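Long-range contacts in putative poly(3-hydroxybutyrate) depolymerase LpqC (PDB 3D0K), which probably hydrolyses ester bonds, as a putative poly(3-hydroxybutyrate) depolymerase with an alpha-beta-alpha sandwich fold: residues 19-29 against 40-48; 11-20 against 129-137. All blocks are in the same frame, centred on the assembly; numbering follows the deposited sequence. Where two conformers were deposited one is given.

Interaction 1. Residues 19-29 against 40-48. With SO4 (sulfate ion), chain H.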
ATOM      1  N   LEU A  19      18.000  11.408  -5.712  1.00 23.87           N
ATOM      2  CA  LEU A  19      16.636  11.895  -5.857  1.00 24.69           C
ATOM      3  C   LEU A  19      16.614  13.434  -5.961  1.00 24.48           C
ATOM      4  O   LEU A  19      15.536  14.060  -5.943  1.00 24.61           O
ATOM      5  CB  LEU A  19      15.816  11.379  -4.670  1.00 24.00           C
ATOM      6  CG  LEU A  19      14.352  11.037  -4.826  1.00 28.16           C
ATOM      7  CD1 LEU A  19      14.122  10.274  -6.132  1.00 30.03           C
ATOM      8  CD2 LEU A  19      13.846  10.245  -3.614  1.00 24.11           C
ATOM      9  N   GLY A  20      17.800  14.025  -6.076  1.00 23.83           N
ATOM     10  CA  GLY A  20      17.938  15.481  -6.128  1.00 24.52           C
ATOM     11  C   GLY A  20      17.465  16.064  -7.449  1.00 25.44           C
ATOM     12  O   GLY A  20      17.018  17.216  -7.501  1.00 25.47           O
ATOM     13  N   HIS A  21      17.573  15.271  -8.515  0.50 25.21           N
ATOM     14  CA  HIS A  21      17.238  15.740  -9.865  0.50 25.56           C
ATOM     15  C   HIS A  21      15.991  15.088 -10.421  0.50 24.70           C
ATOM     16  O   HIS A  21      15.592  14.005  -9.984  0.50 23.97           O
ATOM     17  CB  HIS A  21      18.408  15.556 -10.849  0.50 26.14           C
ATOM     18  CG  HIS A  21      18.998  14.177 -10.867  0.50 28.58           C
ATOM     19  ND1 HIS A  21      20.320  13.941 -11.191  0.50 33.01           N
ATOM     20  CD2 HIS A  21      18.459  12.964 -10.590  0.50 32.11           C
ATOM     21  CE1 HIS A  21      20.563  12.644 -11.121  0.50 32.51           C
ATOM     22  NE2 HIS A  21      19.451  12.028 -10.754  0.50 31.36           N
ATOM     23  N   ALA A  22      15.379  15.755 -11.393  1.00 24.27           N
ATOM     24  CA  ALA A  22      14.164  15.229 -12.036  1.00 23.30           C
ATOM     25  C   ALA A  22      14.426  13.995 -12.869  1.00 23.03           C
ATOM     26  O   ALA A  22      15.538  13.797 -13.351  1.00 22.10           O
ATOM     27  CB  ALA A  22      13.454  16.319 -12.879  1.00 23.35           C
ATOM     28  N   GLY A  23      13.397  13.149 -12.972  1.00 21.31           N
ATOM     29  CA  GLY A  23      13.367  12.000 -13.895  1.00 21.30           C
ATOM     30  C   GLY A  23      13.100  10.688 -13.164  1.00 20.56           C
ATOM     31  O   GLY A  23      12.749  10.697 -11.975  1.00 19.17           O
ATOM     32  N   ARG A  24      13.256   9.570 -13.870  1.00 19.98           N
ATOM     33  CA  ARG A  24      13.038   8.252 -13.265  1.00 20.52           C
ATOM     34  C   ARG A  24      14.338   7.784 -12.683  1.00 20.83           C
ATOM     35  O   ARG A  24      15.446   8.132 -13.184  1.00 19.47           O
ATOM     36  CB  ARG A  24      12.604   7.241 -14.323  1.00 20.82           C
ATOM     37  CG  ARG A  24      11.452   7.714 -15.098  1.00 26.67           C
ATOM     38  CD  ARG A  24      10.671   6.583 -15.555  1.00 34.13           C
ATOM     39  NE  ARG A  24      11.253   5.962 -16.718  1.00 39.09           N
ATOM     40  CZ  ARG A  24      10.794   6.184 -17.937  1.00 47.13           C
ATOM     41  NH1 ARG A  24       9.776   7.048 -18.099  1.00 48.83           N
ATOM     42  NH2 ARG A  24      11.358   5.571 -18.991  1.00 46.16           N
ATOM     43  N   ASN A  25      14.251   6.990 -11.624  1.00 20.86           N
ATOM     44  CA  ASN A  25      15.454   6.359 -11.093  1.00 21.59           C
ATOM     45  C   ASN A  25      15.125   5.008 -10.500  1.00 22.96           C
ATOM     46  O   ASN A  25      13.945   4.706 -10.215  1.00 23.06           O
ATOM     47  CB  ASN A  25      16.099   7.271 -10.037  1.00 20.60           C
ATOM     48  CG  ASN A  25      17.614   7.102  -9.963  1.00 23.91           C
ATOM     49  OD1 ASN A  25      18.156   6.074 -10.387  1.00 25.29           O
ATOM     50  ND2 ASN A  25      18.300   8.093  -9.386  1.00 22.59           N
ATOM     51  N   ALA A  26      16.146   4.172 -10.351  1.00 24.15           N
ATOM     52  CA  ALA A  26      16.026   2.911  -9.601  1.00 25.82           C
ATOM     53  C   ALA A  26      17.150   2.901  -8.563  1.00 27.23           C
ATOM     54  O   ALA A  26      18.336   2.757  -8.922  1.00 29.18           O
ATOM     55  CB  ALA A  26      16.127   1.719 -10.527  1.00 25.90           C
ATOM     56  N   ILE A  27      16.802   3.105  -7.295  1.00 26.43           N
ATOM     57  CA  ILE A  27      17.783   3.370  -6.236  1.00 27.05           C
ATOM     58  C   ILE A  27      17.902   2.097  -5.387  1.00 28.61           C
ATOM     59  O   ILE A  27      16.938   1.748  -4.701  1.00 28.32           O
ATOM     60  CB  ILE A  27      17.332   4.532  -5.367  1.00 26.16           C
ATOM     61  CG1 ILE A  27      17.028   5.785  -6.230  1.00 27.81           C
ATOM     62  CG2 ILE A  27      18.350   4.821  -4.244  1.00 27.93           C
ATOM     63  CD1 ILE A  27      16.398   6.936  -5.449  1.00 26.10           C
ATOM     64  N   PRO A  28      19.060   1.387  -5.450  1.00 30.05           N
ATOM     65  CA  PRO A  28      19.249   0.227  -4.551  1.00 30.18           C
ATOM     66  C   PRO A  28      19.155   0.693  -3.090  1.00 30.54           C
ATOM     67  O   PRO A  28      19.669   1.762  -2.774  1.00 30.63           O
ATOM     68  CB  PRO A  28      20.658  -0.271  -4.899  1.00 31.28           C
ATOM     69  CG  PRO A  28      21.353   0.913  -5.575  1.00 32.45           C
ATOM     70  CD  PRO A  28      20.243   1.632  -6.307  1.00 30.00           C
ATOM     71  N   TYR A  29      18.471  -0.052  -2.211  1.00 29.33           N
ATOM     72  CA  TYR A  29      18.354   0.367  -0.803  1.00 29.62           C
ATOM     73  C   TYR A  29      18.555  -0.854   0.075  1.00 29.64           C
ATOM     74  O   TYR A  29      18.045  -1.941  -0.219  1.00 28.67           O
ATOM     75  CB  TYR A  29      16.994   1.051  -0.519  1.00 30.34           C
ATOM     76  CG  TYR A  29      16.734   1.671   0.871  1.00 29.86           C
ATOM     77  CD1 TYR A  29      16.827   3.073   1.097  1.00 32.93           C
ATOM     78  CD2 TYR A  29      16.342   0.886   1.932  1.00 31.57           C
ATOM     79  CE1 TYR A  29      16.552   3.642   2.383  1.00 31.19           C
ATOM     80  CE2 TYR A  29      16.063   1.428   3.207  1.00 33.02           C
ATOM     81  CZ  TYR A  29      16.172   2.804   3.439  1.00 33.89           C
ATOM     82  OH  TYR A  29      15.854   3.264   4.737  1.00 32.84           O
ATOM     83  N   PHE A  40      16.413  -4.003  -1.454  1.00 23.18           N
ATOM     84  CA  PHE A  40      15.326  -3.789  -2.407  1.00 22.20           C
ATOM     85  C   PHE A  40      15.613  -2.507  -3.177  1.00 22.42           C
ATOM     86  O   PHE A  40      16.715  -1.926  -3.062  1.00 22.57           O
ATOM     87  CB  PHE A  40      13.966  -3.761  -1.694  1.00 22.31           C
ATOM     88  CG  PHE A  40      13.867  -2.710  -0.599  1.00 21.52           C
ATOM     89  CD1 PHE A  40      14.403  -2.959   0.670  1.00 21.60           C
ATOM     90  CD2 PHE A  40      13.146  -1.512  -0.818  1.00 22.08           C
ATOM     91  CE1 PHE A  40      14.279  -2.052   1.691  1.00 20.46           C
ATOM     92  CE2 PHE A  40      13.011  -0.588   0.209  1.00 20.56           C
ATOM     93  CZ  PHE A  40      13.574  -0.855   1.465  1.00 22.94           C
ATOM     94  N   THR A  41      14.650  -2.083  -3.971  1.00 21.48           N
ATOM     95  CA  THR A  41      14.875  -0.993  -4.907  1.00 21.71           C
ATOM     96  C   THR A  41      13.781   0.053  -4.733  1.00 20.27           C
ATOM     97  O   THR A  41      12.625  -0.296  -4.566  1.00 21.56           O
ATOM     98  CB  THR A  41      14.882  -1.495  -6.371  1.00 22.38           C
ATOM     99  OG1 THR A  41      15.830  -2.566  -6.489  1.00 24.35           O
ATOM    100  CG2 THR A  41      15.265  -0.340  -7.347  1.00 21.85           C
ATOM    101  N   LEU A  42      14.166   1.312  -4.774  1.00 19.07           N
ATOM    102  CA  LEU A  42      13.187   2.394  -4.852  1.00 18.99           C
ATOM    103  C   LEU A  42      13.128   2.800  -6.315  1.00 18.95           C
ATOM    104  O   LEU A  42      14.102   3.351  -6.860  1.00 18.08           O
ATOM    105  CB  LEU A  42      13.559   3.588  -3.979  1.00 19.38           C
ATOM    106  CG  LEU A  42      14.032   3.330  -2.540  1.00 20.17           C
ATOM    107  CD1 LEU A  42      14.307   4.649  -1.797  1.00 18.35           C
ATOM    108  CD2 LEU A  42      12.865   2.565  -1.875  1.00 22.38           C
ATOM    109  N   ASN A  43      12.034   2.450  -6.971  1.00 17.24           N
ATOM    110  CA  ASN A  43      11.803   2.940  -8.332  1.00 18.33           C
ATOM    111  C   ASN A  43      11.069   4.252  -8.157  1.00 18.16           C
ATOM    112  O   ASN A  43       9.961   4.301  -7.642  1.00 17.51           O
ATOM    113  CB  ASN A  43      11.000   1.939  -9.174  1.00 17.34           C
ATOM    114  CG  ASN A  43      11.858   0.777  -9.604  1.00 22.21           C
ATOM    115  OD1 ASN A  43      12.799   0.982 -10.390  1.00 22.97           O
ATOM    116  ND2 ASN A  43      11.607  -0.436  -9.041  1.00 18.47           N
ATOM    117  N   THR A  44      11.741   5.333  -8.527  1.00 18.28           N
ATOM    118  CA  THR A  44      11.268   6.661  -8.178  1.00 17.99           C
ATOM    119  C   THR A  44      10.945   7.497  -9.415  1.00 18.61           C
ATOM    120  O   THR A  44      11.457   7.234 -10.532  1.00 18.26           O
ATOM    121  CB  THR A  44      12.325   7.406  -7.334  1.00 19.53           C
ATOM    122  OG1 THR A  44      13.537   7.593  -8.116  1.00 20.07           O
ATOM    123  CG2 THR A  44      12.608   6.624  -6.075  1.00 17.96           C
ATOM    124  N   TYR A  45      10.119   8.522  -9.210  1.00 18.20           N
ATOM    125  CA  TYR A  45       9.978   9.567 -10.228  1.00 17.78           C
ATOM    126  C   TYR A  45       9.906  10.911  -9.553  1.00 17.96           C
ATOM    127  O   TYR A  45       9.093  11.130  -8.632  1.00 18.10           O
ATOM    128  CB  TYR A  45       8.747   9.361 -11.096  1.00 17.32           C
ATOM    129  CG  TYR A  45       8.607  10.429 -12.130  1.00 18.30           C
ATOM    130  CD1 TYR A  45       9.446  10.444 -13.250  1.00 16.56           C
ATOM    131  CD2 TYR A  45       7.600  11.399 -12.024  1.00 19.33           C
ATOM    132  CE1 TYR A  45       9.317  11.464 -14.237  1.00 20.71           C
ATOM    133  CE2 TYR A  45       7.460  12.421 -13.002  1.00 20.91           C
ATOM    134  CZ  TYR A  45       8.322  12.458 -14.081  1.00 18.48           C
ATOM    135  OH  TYR A  45       8.157  13.453 -15.033  1.00 18.91           O
ATOM    136  N   ARG A  46      10.732  11.825 -10.034  1.00 17.34           N
ATOM    137  CA  ARG A  46      10.663  13.188  -9.579  1.00 17.39           C
ATOM    138  C   ARG A  46      10.358  14.108 -10.760  1.00 17.31           C
ATOM    139  O   ARG A  46      11.102  14.128 -11.741  1.00 18.61           O
ATOM    140  CB  ARG A  46      11.999  13.609  -8.929  1.00 18.36           C
ATOM    141  CG  ARG A  46      11.993  15.068  -8.546  1.00 16.69           C
ATOM    142  CD  ARG A  46      13.268  15.416  -7.806  1.00 21.56           C
ATOM    143  NE  ARG A  46      13.242  16.842  -7.521  1.00 20.59           N
ATOM    144  CZ  ARG A  46      13.728  17.371  -6.414  1.00 20.86           C
ATOM    145  NH1 ARG A  46      13.616  18.668  -6.220  1.00 20.66           N
ATOM    146  NH2 ARG A  46      14.317  16.578  -5.501  1.00 18.71           N
ATOM    147  N   PRO A  47       9.229  14.839 -10.706  1.00 17.56           N
ATOM    148  CA  PRO A  47       8.881  15.747 -11.832  1.00 17.65           C
ATOM    149  C   PRO A  47       9.732  17.006 -11.821  1.00 18.69           C
ATOM    150  O   PRO A  47      10.236  17.410 -10.766  1.00 17.62           O
ATOM    151  CB  PRO A  47       7.429  16.171 -11.547  1.00 16.76           C
ATOM    152  CG  PRO A  47       7.257  15.967 -10.099  1.00 18.96           C
ATOM    153  CD  PRO A  47       8.225  14.845  -9.631  1.00 15.30           C
ATOM    154  N   TYR A  48       9.843  17.671 -12.967  1.00 19.28           N
ATOM    155  CA  TYR A  48      10.387  19.028 -12.927  1.00 20.00           C
ATOM    156  C   TYR A  48       9.457  19.883 -12.073  1.00 20.43           C
ATOM    157  O   TYR A  48       8.254  19.708 -12.090  1.00 20.57           O
ATOM    158  CB  TYR A  48      10.497  19.617 -14.316  1.00 20.41           C
ATOM    159  CG  TYR A  48      11.540  18.904 -15.118  1.00 20.91           C
ATOM    160  CD1 TYR A  48      12.891  19.098 -14.851  1.00 22.04           C
ATOM    161  CD2 TYR A  48      11.183  18.085 -16.175  1.00 21.90           C
ATOM    162  CE1 TYR A  48      13.893  18.472 -15.600  1.00 21.96           C
ATOM    163  CE2 TYR A  48      12.178  17.441 -16.940  1.00 23.91           C
ATOM    164  CZ  TYR A  48      13.519  17.651 -16.637  1.00 22.95           C
ATOM    165  OH  TYR A  48      14.483  17.020 -17.364  1.00 25.33           O
TER
HETATM  166  S   SO4 H 307      15.968  19.386 -11.959  1.00 61.02           S
HETATM  167  O1  SO4 H 307      15.341  20.521 -12.657  1.00 57.31           O
HETATM  168  O2  SO4 H 307      14.961  18.820 -11.056  1.00 61.14           O
HETATM  169  O3  SO4 H 307      16.560  18.360 -12.839  1.00 58.70           O
HETATM  170  O4  SO4 H 307      17.093  19.909 -11.173  1.00 64.01           O
HETATM  171  O   HOH W   1      13.635   9.892  -9.404  1.00 17.94           O
HETATM  172  O   HOH W   2      13.243   2.288 -12.612  1.00 29.91           O
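Arg-46 reaches from strand 40-46 to Leu-19 and Gly-20, in the turn that precedes strand 23-29. CB and CG pass His-21 O and Ala-22 CA; CD then comes 3.2 Å from Leu-19 O. With CG anti to the backbone N (chi1 175°) and the chain extended as far as NE, the guanidinium is carried to the Leu-19 and Gly-20 carbonyls. Arg-46 NH2 donates to Leu-19 O at 2.8 Å, in the carbonyl plane although the oxygen lies 19° out of the guanidinium plane. Gly-20 O packs over the centre of one guanidinium face without a hydrogen bond. NH1 turns to Tyr-50 O in a weak hydrogen bond.

Hydrogen-bonded pairs (Gly-23/Arg-46, Asn-25/Thr-44, Ile-27/Leu-42, Tyr-29/Phe-40) alternate with three non-hydrogen-bonded ones, defining an antiparallel beta hairpin at the margin of the mixed sheet of the alpha/beta-hydrolase-like fold; strand 23-29 is outermost, and strand 40-46 continues the pairing to strand 84-89. On the face carrying Leu-42 and Thr-44, the Ile-27 and Thr-44 side chains cross at about a right angle, CD1 of Ile-27 meeting CG2 of Thr-44. Leu-19 CD1 also reaches Thr-44, 3.4 Å from OG1, and water 1 links this hydroxyl to Gly-23 O. Further along, Tyr-29 and Phe-40 lie side by side with ring planes 46° apart, CD2 of Tyr-29 meeting CZ of Phe-40 at 3.3 Å. On the face of Ala-26 and Asn-43, Asn-43 OD1 approaches Ala-26 CB at 3.4 Å and accepts from water 2, whereas ND2 bonds Thr-89 OG1. Beyond the Gly-23 and Arg-46 pair, Ala-22 CB rests over one face of the Tyr-48 ring, 3.7 Å from its centroid, and Ala-22 N donates to O3 of a sulfate ion whose O1 lies at that ring's edge.

Interaction 2. Residues 11-20 against 129-137; sequences NADRIALELG and ANIRAAEIA
Helix 11-18 crosses the C-terminal end of helix 122-133 at -67°, the axes of the short segments approaching to 7.9 Å, and the closest backbone pair is Ala-12 with Asn-130, whose CA atoms are 4.6 Å apart. This is helix-on-helix packing at the margin of the alpha-beta-alpha sandwich, and small residues permit the close approach: Ala-12 CB meets Ala-133 CB, and Ala-134 CB comes 3.3 Å from Ala-12 O. Ala-16 CB touches the same Ala-134 methyl. Glu-135, with positive phi, forms a Schellman motif, Ile-136 N bonding back to Ile-131 O, after which the Ile-136 side chain sets out toward residues 11-20.

Ile-15 works with both its branches. CG2, anti to the backbone N, faces Ala-134 CB and Ile-136 CG1, while CD1 ends 3.7 Å from Asn-130 CB, the two side chains crossing at about a right angle. Ile-136 divides its branches too: CG2 meets Leu-19 CG and CD2, and CD1 lies 3.7 Å from Leu-19 O, beside Gly-20 CA.

No direct hydrogen bond joins the segments. The Asn-130 amide lies against Asn-11 CB through ND2, which bonds Tyr-29 OH; Asn-130 OD1 accepts from water 3 at 2.7 Å, and that water in turn accepts from Ala-12 N at 3.0 Å.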
ATOM      1  N   ASN A  11      22.117   5.898   4.048  1.00 22.23           N
ATOM      2  CA  ASN A  11      20.962   5.835   3.140  1.00 22.05           C
ATOM      3  C   ASN A  11      20.405   7.219   2.825  1.00 21.45           C
ATOM      4  O   ASN A  11      20.023   7.474   1.690  1.00 20.29           O
ATOM      5  CB  ASN A  11      19.842   4.957   3.699  1.00 23.13           C
ATOM      6  CG  ASN A  11      20.082   3.475   3.437  1.00 26.90           C
ATOM      7  OD1 ASN A  11      20.795   3.115   2.489  1.00 30.26           O
ATOM      8  ND2 ASN A  11      19.511   2.617   4.275  1.00 26.16           N
ATOM      9  N   ALA A  12      20.413   8.122   3.817  1.00 20.69           N
ATOM     10  CA  ALA A  12      19.942   9.499   3.567  1.00 21.30           C
ATOM     11  C   ALA A  12      20.879  10.195   2.563  1.00 21.55           C
ATOM     12  O   ALA A  12      20.399  10.854   1.636  1.00 20.98           O
ATOM     13  CB  ALA A  12      19.853  10.291   4.857  1.00 21.39           C
ATOM     14  N   ASP A  13      22.197  10.037   2.735  1.00 21.43           N
ATOM     15  CA  ASP A  13      23.183  10.632   1.792  1.00 22.88           C
ATOM     16  C   ASP A  13      22.964  10.113   0.386  1.00 22.52           C
ATOM     17  O   ASP A  13      22.916  10.883  -0.543  1.00 21.63           O
ATOM     18  CB  ASP A  13      24.634  10.373   2.187  1.00 23.50           C
ATOM     19  CG  ASP A  13      24.982  10.923   3.554  1.00 29.68           C
ATOM     20  OD1 ASP A  13      24.461  12.026   3.892  1.00 36.44           O
ATOM     21  OD2 ASP A  13      25.781  10.257   4.288  1.00 33.99           O
ATOM     22  N   ARG A  14      22.819   8.799   0.258  1.00 22.95           N
ATOM     23  CA  ARG A  14      22.509   8.168  -1.052  1.00 24.00           C
ATOM     24  C   ARG A  14      21.275   8.739  -1.711  1.00 23.49           C
ATOM     25  O   ARG A  14      21.304   9.104  -2.899  1.00 22.38           O
ATOM     26  CB  ARG A  14      22.422   6.643  -0.939  1.00 23.88           C
ATOM     27  CG  ARG A  14      23.816   6.048  -0.933  1.00 30.58           C
ATOM     28  CD  ARG A  14      23.832   4.517  -0.952  1.00 36.27           C
ATOM     29  NE  ARG A  14      23.680   4.026   0.410  1.00 41.22           N
ATOM     30  CZ  ARG A  14      24.675   3.843   1.273  1.00 44.20           C
ATOM     31  NH1 ARG A  14      25.945   4.090   0.936  1.00 46.53           N
ATOM     32  NH2 ARG A  14      24.395   3.415   2.495  1.00 45.58           N
ATOM     33  N   ILE A  15      20.218   8.878  -0.917  1.00 22.45           N
ATOM     34  CA  ILE A  15      18.944   9.377  -1.420  1.00 23.25           C
ATOM     35  C   ILE A  15      19.111  10.833  -1.862  1.00 23.28           C
ATOM     36  O   ILE A  15      18.515  11.248  -2.836  1.00 23.26           O
ATOM     37  CB  ILE A  15      17.781   9.222  -0.376  1.00 22.10           C
ATOM     38  CG1 ILE A  15      17.385   7.747  -0.242  1.00 22.36           C
ATOM     39  CG2 ILE A  15      16.534  10.079  -0.801  1.00 21.42           C
ATOM     40  CD1 ILE A  15      16.421   7.462   0.878  1.00 23.20           C
ATOM     41  N   ALA A  16      19.890  11.607  -1.112  1.00 22.36           N
ATOM     42  CA  ALA A  16      20.150  13.005  -1.468  1.00 22.61           C
ATOM     43  C   ALA A  16      20.812  13.128  -2.845  1.00 23.40           C
ATOM     44  O   ALA A  16      20.489  14.025  -3.633  1.00 24.19           O
ATOM     45  CB  ALA A  16      21.010  13.691  -0.364  1.00 21.23           C
ATOM     46  N   LEU A  17      21.694  12.184  -3.159  1.00 24.50           N
ATOM     47  CA  LEU A  17      22.440  12.199  -4.431  1.00 25.55           C
ATOM     48  C   LEU A  17      21.617  11.658  -5.608  1.00 26.19           C
ATOM     49  O   LEU A  17      21.876  12.006  -6.762  1.00 26.85           O
ATOM     50  CB  LEU A  17      23.687  11.335  -4.283  1.00 26.15           C
ATOM     51  CG  LEU A  17      24.786  11.874  -3.355  1.00 28.69           C
ATOM     52  CD1 LEU A  17      25.888  10.821  -3.100  1.00 29.84           C
ATOM     53  CD2 LEU A  17      25.355  13.135  -3.961  1.00 31.70           C
ATOM     54  N   GLU A  18      20.663  10.782  -5.320  1.00 24.48           N
ATOM     55  CA  GLU A  18      19.922  10.075  -6.380  1.00 24.95           C
ATOM     56  C   GLU A  18      18.576  10.708  -6.684  1.00 25.94           C
ATOM     57  O   GLU A  18      18.053  10.547  -7.792  1.00 27.36           O
ATOM     58  CB  GLU A  18      19.663   8.622  -5.978  1.00 25.82           C
ATOM     59  CG  GLU A  18      20.939   7.723  -5.890  1.00 29.33           C
ATOM     60  CD  GLU A  18      21.279   7.009  -7.214  1.00 37.45           C
ATOM     61  OE1 GLU A  18      21.090   7.631  -8.298  1.00 37.85           O
ATOM     62  OE2 GLU A  18      21.734   5.821  -7.159  1.00 41.15           O
ATOM     63  N   LEU A  19      18.000  11.408  -5.712  1.00 23.87           N
ATOM     64  CA  LEU A  19      16.636  11.895  -5.857  1.00 24.69           C
ATOM     65  C   LEU A  19      16.614  13.434  -5.961  1.00 24.48           C
ATOM     66  O   LEU A  19      15.536  14.060  -5.943  1.00 24.61           O
ATOM     67  CB  LEU A  19      15.816  11.379  -4.670  1.00 24.00           C
ATOM     68  CG  LEU A  19      14.352  11.037  -4.826  1.00 28.16           C
ATOM     69  CD1 LEU A  19      14.122  10.274  -6.132  1.00 30.03           C
ATOM     70  CD2 LEU A  19      13.846  10.245  -3.614  1.00 24.11           C
ATOM     71  N   GLY A  20      17.800  14.025  -6.076  1.00 23.83           N
ATOM     72  CA  GLY A  20      17.938  15.481  -6.128  1.00 24.52           C
ATOM     73  C   GLY A  20      17.465  16.064  -7.449  1.00 25.44           C
ATOM     74  O   GLY A  20      17.018  17.216  -7.501  1.00 25.47           O
ATOM     75  N   ALA A 129      11.782   8.312   6.394  1.00 17.47           N
ATOM     76  CA  ALA A 129      12.623   9.079   7.351  1.00 16.94           C
ATOM     77  C   ALA A 129      13.953   9.467   6.667  1.00 17.34           C
ATOM     78  O   ALA A 129      14.536  10.541   6.928  1.00 17.68           O
ATOM     79  CB  ALA A 129      12.898   8.216   8.569  1.00 16.74           C
ATOM     80  N   ASN A 130      14.432   8.590   5.783  1.00 16.56           N
ATOM     81  CA  ASN A 130      15.604   8.863   5.024  1.00 16.54           C
ATOM     82  C   ASN A 130      15.468   9.911   3.924  1.00 17.70           C
ATOM     83  O   ASN A 130      16.427  10.693   3.695  1.00 17.80           O
ATOM     84  CB  ASN A 130      16.289   7.567   4.589  1.00 17.47           C
ATOM     85  CG  ASN A 130      17.166   7.005   5.702  1.00 18.64           C
ATOM     86  OD1 ASN A 130      17.904   7.743   6.341  1.00 22.22           O
ATOM     87  ND2 ASN A 130      17.078   5.720   5.937  1.00 21.73           N
ATOM     88  N   ILE A 131      14.297   9.943   3.296  1.00 17.78           N
ATOM     89  CA  ILE A 131      13.935  10.993   2.313  1.00 18.83           C
ATOM     90  C   ILE A 131      13.922  12.333   3.030  1.00 18.69           C
ATOM     91  O   ILE A 131      14.444  13.336   2.532  1.00 16.59           O
ATOM     92  CB  ILE A 131      12.563  10.663   1.637  1.00 20.65           C
ATOM     93  CG1 ILE A 131      12.721   9.420   0.746  1.00 20.01           C
ATOM     94  CG2 ILE A 131      12.002  11.849   0.796  1.00 21.47           C
ATOM     95  CD1 ILE A 131      11.425   8.971   0.037  1.00 19.30           C
ATOM     96  N   ARG A 132      13.335  12.338   4.224  1.00 18.06           N
ATOM     97  CA  ARG A 132      13.367  13.545   5.062  1.00 19.92           C
ATOM     98  C   ARG A 132      14.756  13.966   5.577  1.00 18.54           C
ATOM     99  O   ARG A 132      15.077  15.158   5.556  1.00 18.44           O
ATOM    100  CB  ARG A 132      12.395  13.346   6.227  1.00 20.71           C
ATOM    101  CG  ARG A 132      11.637  14.585   6.676  1.00 28.07           C
ATOM    102  CD  ARG A 132      10.532  14.126   7.631  1.00 36.69           C
ATOM    103  NE  ARG A 132      11.057  13.625   8.904  1.00 42.90           N
ATOM    104  CZ  ARG A 132      10.746  14.138  10.098  1.00 47.14           C
ATOM    105  NH1 ARG A 132       9.900  15.172  10.198  1.00 46.29           N
ATOM    106  NH2 ARG A 132      11.288  13.618  11.196  1.00 47.99           N
ATOM    107  N   ALA A 133      15.575  13.016   6.034  1.00 17.41           N
ATOM    108  CA  ALA A 133      16.941  13.331   6.450  1.00 17.31           C
ATOM    109  C   ALA A 133      17.757  13.789   5.255  1.00 17.55           C
ATOM    110  O   ALA A 133      18.634  14.609   5.420  1.00 16.89           O
ATOM    111  CB  ALA A 133      17.619  12.123   7.158  1.00 15.86           C
ATOM    112  N   ALA A 134      17.409  13.334   4.040  1.00 16.84           N
ATOM    113  CA  ALA A 134      18.125  13.754   2.819  1.00 17.29           C
ATOM    114  C   ALA A 134      17.732  15.171   2.427  1.00 18.17           C
ATOM    115  O   ALA A 134      18.367  15.774   1.558  1.00 18.31           O
ATOM    116  CB  ALA A 134      17.764  12.785   1.667  1.00 18.06           C
ATOM    117  N   GLU A 135      16.664  15.691   3.051  1.00 19.58           N
ATOM    118  CA  GLU A 135      16.088  17.033   2.774  1.00 20.17           C
ATOM    119  C   GLU A 135      15.503  17.059   1.359  1.00 19.55           C
ATOM    120  O   GLU A 135      15.446  18.121   0.720  1.00 20.24           O
ATOM    121  CB  GLU A 135      17.100  18.189   2.980  1.00 20.18           C
ATOM    122  CG  GLU A 135      17.520  18.448   4.447  1.00 23.50           C
ATOM    123  CD  GLU A 135      18.426  19.678   4.593  1.00 25.63           C
ATOM    124  OE1 GLU A 135      19.616  19.653   4.151  1.00 33.93           O
ATOM    125  OE2 GLU A 135      17.958  20.697   5.141  1.00 31.65           O
ATOM    126  N   ILE A 136      15.110  15.887   0.861  1.00 19.72           N
ATOM    127  CA  ILE A 136      14.497  15.786  -0.463  1.00 20.25           C
ATOM    128  C   ILE A 136      13.023  16.221  -0.353  1.00 20.46           C
ATOM    129  O   ILE A 136      12.481  16.906  -1.239  1.00 19.47           O
ATOM    130  CB  ILE A 136      14.665  14.351  -1.042  1.00 20.46           C
ATOM    131  CG1 ILE A 136      16.138  14.086  -1.423  1.00 20.38           C
ATOM    132  CG2 ILE A 136      13.715  14.113  -2.227  1.00 20.95           C
ATOM    133  CD1 ILE A 136      16.715  15.020  -2.517  1.00 23.17           C
ATOM    134  N   ALA A 137      12.369  15.819   0.730  1.00 20.97           N
ATOM    135  CA  ALA A 137      10.974  16.162   0.926  1.00 22.65           C
ATOM    136  C   ALA A 137      10.717  16.279   2.392  1.00 23.82           C
ATOM    137  O   ALA A 137      11.315  15.526   3.186  1.00 24.57           O
ATOM    138  CB  ALA A 137      10.059  15.064   0.306  1.00 20.76           C
TER
HETATM  139  O   HOH W   3      20.578   7.576   6.768  1.00 27.17           O

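In the fold
From the N terminus, helix 11-18 comes first; the turn through Leu-19 and Gly-20, shared by both interactions, leads into strand 23-29. Interaction 1 closes a short loop, with ten residues between its segments, when strand 40-46 returns along strand 23-29. The chain then runs on through strands 56-60 and 84-89 before helix 122-133 closes the 108-residue loop of interaction 2. The smaller closure falls within the larger, and the two do not cross. Their centres are 10 Å apart. A probable hydrogen bond from Asn-25 ND2 to Glu-18 O ties helix 11-18 to the marginal hairpin, and Tyr-29 reaches from the same strand to helix 122-133.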